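Local atomic coordinates of fimbrin (Schizosaccharomyces pombe, PDB entry 1RT8), a protein that binds actin filaments and cross-links them, serving cell polarity, cytokinesis, mating and spore formation in fission yeast. Residues A[297-303]-A[315-319]; A[310-314]-A[348-352]. All blocks are in the same frame, centred on the assembly; numbering follows the deposited sequence.

In the fold
Both contacts lie in the third calponin-homology domain, within the second actin-binding region. From the N-terminal side, helix 282-296 ends and the chain runs through 297-303, the first half of interaction 1. The short helix 306-309 and the turn at 310-314 follow; then 315-319 on helix 314-323 returns to the first loop, closing interaction 1 over eleven intervening residues. The turn itself waits for helix 345-361, whose residues 348-352 close the longer loop of interaction 2. The segments therefore alternate and the two loops cross. Helix 314-323 is the shared element: its start belongs to interaction 2, its next turn to interaction 1, and Ile315 packs on Leu310 between them.

Interaction 1 (A[297-303]-A[315-319]); sequences LDVTPSI and ILLQA
Val299 and Ile315 bring the irregular loop 297-303 nearest to helix segment 315-319, with their CA atoms 6.1 Å apart. The polar part of the contact is the grip of Thr300 on the side-chain amide of Gln318. Thr300 N gives a hydrogen bond of 2.8 Å to Gln318 OE1, fairly straight at 164° and lying in the carbonyl plane on a lone pair. The hydroxyl of the same threonine, OG1, adds a second bond to Gln318 OE1 at 3.1 Å, this one from above the plane. With the chain extended beyond CG (chi2 174°), Gln318 carries its amide across to the loop, and two donors then hold its oxygen. Its NE2 turns back to the helix in a weak bond to Leu314 O.

Beside these bonds the packing is apolar. Val299 crosses Ile315 at about a right angle, its CG2 lying 3.9 Å from Ile315 CD1. The same CD1 meets the proline ring at Pro301 CD, 3.8 Å away, while Ile315 CG2 takes Ile303 CD1 from the other branch at 3.8 Å. At the start of the loop, Leu297 CD1 reaches Ala319 CB, and Ala319 also touches Leu294 of helix 282-296 and Met389 of helix 379-397. This is structural packing of the all-helical calponin-homology fold, in which the loop leaving helix 282-296 is laid against helix 314-323.

Interaction 2 (A[310-314]-A[348-352]); sequences LRDGL and AVENC
Asn351 makes the one side-chain hydrogen bond between the turn 310-314 and helix segment 348-352. Its ND2 donates to Asp312 O at 3.0 Å, meeting the oxygen nearly along the C=O axis (174°), with the acceptor almost in the plane of the asparagine amide. The first torsion (-79°) sets CG anti to the carbonyl carbon, beside the backbone N, and from there the amide reaches the turn with ND2 toward Asp312 O. ND2 also donates to Asn334 O, so one nitrogen joins two pieces of loop to the helix. Were this residue an alanine, Asp312 O and Asn334 O would probably both lose their donor, and the link between the two loop pieces through this side chain would be gone.

Within the turn, hydrogen bonds set the shape that is offered to the helix. Leu310 to Gly313 form a type I beta turn, closed by Gly313 N to Leu310 O at 3.1 Å. Asp312 OD1 then accepts from Leu314 N at 2.8 Å, an Asx turn that bridges Gly313, the N-cap of helix 314-323.

The remaining contacts are close packing, most of it by small groups. Ala348 CB sits against the turn backbone, 3.6 Å from Arg311 O and scarcely farther from Asp312 CA. Cys352 SG lies 3.3 Å from Arg311 O and also near Gly313 N. Gly313 has positive phi, and a CB there would collide with Asn351 CB, so glycine suits the site on both counts. Leu314 crosses the asparagine obliquely, CD2 3.6 Å from Asn351 ND2. Ile374 and Thr375 of helix 371-375 touch Cys352, the latter also touching Ala348. The arrangement is a beta turn leading through an Asx turn into a helix N-terminus, docked on helix 345-361 inside the calponin-homology fold.

Interaction 1 (A[297-303]-A[315-319])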
loop_
_atom_site.group_PDB
_atom_site.type_symbol
_atom_site.label_atom_id
_atom_site.label_comp_id
_atom_site.label_asym_id
_atom_site.label_seq_id
_atom_site.Cartn_x
_atom_site.Cartn_y
_atom_site.Cartn_z
ATOM N N LEU A 297 9.572 1.917 -7.029
ATOM C CA LEU A 297 10.936 2.167 -7.480
ATOM C C LEU A 297 11.607 3.136 -6.517
ATOM O O LEU A 297 12.759 3.548 -6.722
ATOM C CB LEU A 297 10.914 2.786 -8.868
ATOM C CG LEU A 297 10.256 1.964 -9.964
ATOM C CD1 LEU A 297 10.304 2.740 -11.275
ATOM C CD2 LEU A 297 10.984 0.638 -10.096
ATOM N N ASP A 298 10.858 3.523 -5.488
ATOM C CA ASP A 298 11.314 4.435 -4.445
ATOM C C ASP A 298 11.611 5.888 -4.853
ATOM O O ASP A 298 12.587 6.452 -4.377
ATOM C CB ASP A 298 12.544 3.862 -3.728
ATOM C CG ASP A 298 12.641 4.323 -2.267
ATOM O OD1 ASP A 298 12.100 5.390 -1.936
ATOM O OD2 ASP A 298 13.258 3.603 -1.450
ATOM N N VAL A 299 10.781 6.498 -5.709
ATOM C CA VAL A 299 10.997 7.897 -6.114
ATOM C C VAL A 299 10.762 8.747 -4.879
ATOM O O VAL A 299 9.828 8.477 -4.146
ATOM C CB VAL A 299 10.067 8.309 -7.265
ATOM C CG1 VAL A 299 10.392 7.488 -8.469
ATOM C CG2 VAL A 299 8.595 8.121 -6.886
ATOM N N THR A 300 11.613 9.752 -4.639
ATOM C CA THR A 300 11.527 10.591 -3.425
ATOM C C THR A 300 10.150 10.995 -2.909
ATOM O O THR A 300 9.576 10.261 -2.098
ATOM C CB THR A 300 12.369 11.845 -3.525
ATOM O OG1 THR A 300 13.674 11.499 -3.987
ATOM C CG2 THR A 300 12.498 12.486 -2.156
ATOM N N PRO A 301 9.591 12.149 -3.337
ATOM C CA PRO A 301 8.268 12.412 -2.757
ATOM C C PRO A 301 7.346 11.355 -3.293
ATOM O O PRO A 301 6.992 11.412 -4.468
ATOM C CB PRO A 301 7.875 13.796 -3.305
ATOM C CG PRO A 301 9.120 14.302 -4.004
ATOM C CD PRO A 301 9.868 13.071 -4.444
ATOM N N SER A 302 6.976 10.386 -2.462
ATOM C CA SER A 302 6.072 9.336 -2.919
ATOM C C SER A 302 4.925 10.038 -3.607
ATOM O O SER A 302 4.557 11.145 -3.214
ATOM C CB SER A 302 5.509 8.554 -1.745
ATOM O OG SER A 302 6.570 8.043 -0.957
ATOM N N ILE A 303 4.353 9.393 -4.614
ATOM C CA ILE A 303 3.244 9.972 -5.356
ATOM C C ILE A 303 1.893 9.780 -4.670
ATOM O O ILE A 303 1.582 8.683 -4.191
ATOM C CB ILE A 303 3.145 9.337 -6.763
ATOM C CG1 ILE A 303 4.434 9.572 -7.540
ATOM C CG2 ILE A 303 1.918 9.873 -7.499
ATOM C CD1 ILE A 303 4.607 8.630 -8.693
ATOM N N ILE A 315 10.088 13.179 -10.886
ATOM C CA ILE A 315 9.693 11.808 -10.585
ATOM C C ILE A 315 10.047 10.891 -11.748
ATOM O O ILE A 315 10.628 9.828 -11.549
ATOM C CB ILE A 315 8.172 11.714 -10.314
ATOM C CG1 ILE A 315 7.828 12.473 -9.031
ATOM C CG2 ILE A 315 7.730 10.248 -10.242
ATOM C CD1 ILE A 315 8.500 11.958 -7.789
ATOM N N LEU A 316 9.700 11.305 -12.964
ATOM C CA LEU A 316 9.997 10.507 -14.148
ATOM C C LEU A 316 11.505 10.296 -14.322
ATOM O O LEU A 316 11.961 9.184 -14.616
ATOM C CB LEU A 316 9.410 11.177 -15.400
ATOM C CG LEU A 316 7.873 11.105 -15.516
ATOM C CD1 LEU A 316 7.369 12.004 -16.628
ATOM C CD2 LEU A 316 7.462 9.670 -15.782
ATOM N N LEU A 317 12.275 11.364 -14.135
ATOM C CA LEU A 317 13.716 11.280 -14.278
ATOM C C LEU A 317 14.309 10.316 -13.254
ATOM O O LEU A 317 15.226 9.561 -13.570
ATOM C CB LEU A 317 14.338 12.673 -14.165
ATOM C CG LEU A 317 13.987 13.564 -15.366
ATOM C CD1 LEU A 317 14.502 14.980 -15.158
ATOM C CD2 LEU A 317 14.571 12.962 -16.633
ATOM N N GLN A 318 13.782 10.323 -12.036
ATOM C CA GLN A 318 14.277 9.404 -11.014
ATOM C C GLN A 318 14.002 7.964 -11.433
ATOM O O GLN A 318 14.860 7.098 -11.281
ATOM C CB GLN A 318 13.611 9.665 -9.670
ATOM C CG GLN A 318 14.069 10.935 -8.979
ATOM C CD GLN A 318 13.268 11.201 -7.722
ATOM O OE1 GLN A 318 13.235 10.380 -6.804
ATOM N NE2 GLN A 318 12.608 12.349 -7.677
ATOM N N ALA A 319 12.803 7.722 -11.963
ATOM C CA ALA A 319 12.400 6.394 -12.408
ATOM C C ALA A 319 13.391 5.854 -13.433
ATOM O O ALA A 319 13.842 4.710 -13.314
ATOM C CB ALA A 319 10.985 6.437 -13.011
#

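Interaction 2 (A[310-314]-A[348-352])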
loop_
_atom_site.group_PDB
_atom_site.type_symbol
_atom_site.label_atom_id
_atom_site.label_comp_id
_atom_site.label_asym_id
_atom_site.label_seq_id
_atom_site.Cartn_x
_atom_site.Cartn_y
_atom_site.Cartn_z
ATOM N N LEU A 310 3.872 14.506 -11.512
ATOM C CA LEU A 310 4.888 14.241 -12.538
ATOM C C LEU A 310 5.135 15.452 -13.431
ATOM O O LEU A 310 5.953 15.390 -14.359
ATOM C CB LEU A 310 4.467 13.077 -13.446
ATOM C CG LEU A 310 4.009 11.775 -12.782
ATOM C CD1 LEU A 310 3.861 10.673 -13.827
ATOM C CD2 LEU A 310 5.019 11.374 -11.756
ATOM N N ARG A 311 4.424 16.545 -13.162
ATOM C CA ARG A 311 4.552 17.744 -13.981
ATOM C C ARG A 311 5.920 18.429 -14.041
ATOM O O ARG A 311 6.258 19.016 -15.061
ATOM C CB ARG A 311 3.489 18.765 -13.577
ATOM C CG ARG A 311 2.060 18.295 -13.823
ATOM C CD ARG A 311 1.092 19.450 -13.623
ATOM N NE ARG A 311 -0.301 19.029 -13.722
ATOM C CZ ARG A 311 -1.328 19.874 -13.781
ATOM N NH1 ARG A 311 -1.106 21.182 -13.750
ATOM N NH2 ARG A 311 -2.572 19.413 -13.883
ATOM N N ASP A 312 6.712 18.380 -12.973
ATOM C CA ASP A 312 8.017 19.021 -13.041
ATOM C C ASP A 312 9.103 18.061 -13.531
ATOM O O ASP A 312 10.284 18.392 -13.508
ATOM C CB ASP A 312 8.413 19.635 -11.688
ATOM C CG ASP A 312 8.690 18.590 -10.626
ATOM O OD1 ASP A 312 9.033 17.439 -10.976
ATOM O OD2 ASP A 312 8.581 18.925 -9.437
ATOM N N GLY A 313 8.684 16.868 -13.950
ATOM C CA GLY A 313 9.594 15.877 -14.497
ATOM C C GLY A 313 10.588 15.168 -13.599
ATOM O O GLY A 313 11.270 14.244 -14.049
ATOM N N LEU A 314 10.673 15.576 -12.340
ATOM C CA LEU A 314 11.626 14.978 -11.414
ATOM C C LEU A 314 11.355 13.516 -11.088
ATOM O O LEU A 314 12.283 12.710 -11.016
ATOM C CB LEU A 314 11.678 15.809 -10.132
ATOM C CG LEU A 314 12.245 17.220 -10.336
ATOM C CD1 LEU A 314 12.318 17.951 -8.990
ATOM C CD2 LEU A 314 13.634 17.115 -10.948
ATOM N N ALA A 348 10.256 23.235 -15.727
ATOM C CA ALA A 348 9.590 21.939 -15.686
ATOM C C ALA A 348 9.524 21.358 -17.100
ATOM O O ALA A 348 9.655 20.149 -17.288
ATOM C CB ALA A 348 8.178 22.085 -15.096
ATOM N N VAL A 349 9.318 22.227 -18.089
ATOM C CA VAL A 349 9.247 21.798 -19.479
ATOM C C VAL A 349 10.595 21.258 -19.937
ATOM O O VAL A 349 10.649 20.290 -20.692
ATOM C CB VAL A 349 8.811 22.952 -20.417
ATOM C CG1 VAL A 349 9.067 22.577 -21.881
ATOM C CG2 VAL A 349 7.324 23.235 -20.215
ATOM N N GLU A 350 11.682 21.879 -19.485
ATOM C CA GLU A 350 13.006 21.394 -19.847
ATOM C C GLU A 350 13.167 19.998 -19.244
ATOM O O GLU A 350 13.603 19.066 -19.921
ATOM C CB GLU A 350 14.090 22.341 -19.320
ATOM C CG GLU A 350 14.071 23.697 -20.023
ATOM C CD GLU A 350 15.104 24.671 -19.492
ATOM O OE1 GLU A 350 15.655 24.421 -18.396
ATOM O OE2 GLU A 350 15.347 25.699 -20.171
ATOM N N ASN A 351 12.797 19.857 -17.973
ATOM C CA ASN A 351 12.892 18.570 -17.297
ATOM C C ASN A 351 12.056 17.520 -18.015
ATOM O O ASN A 351 12.498 16.394 -18.201
ATOM C CB ASN A 351 12.422 18.681 -15.840
ATOM C CG ASN A 351 13.479 19.278 -14.928
ATOM O OD1 ASN A 351 14.608 19.548 -15.354
ATOM N ND2 ASN A 351 13.124 19.473 -13.657
ATOM N N CYS A 352 10.847 17.890 -18.426
ATOM C CA CYS A 352 9.987 16.939 -19.109
ATOM C C CYS A 352 10.445 16.643 -20.538
ATOM O O CYS A 352 10.293 15.519 -21.014
ATOM C CB CYS A 352 8.535 17.428 -19.084
ATOM S SG CYS A 352 7.797 17.366 -17.421
#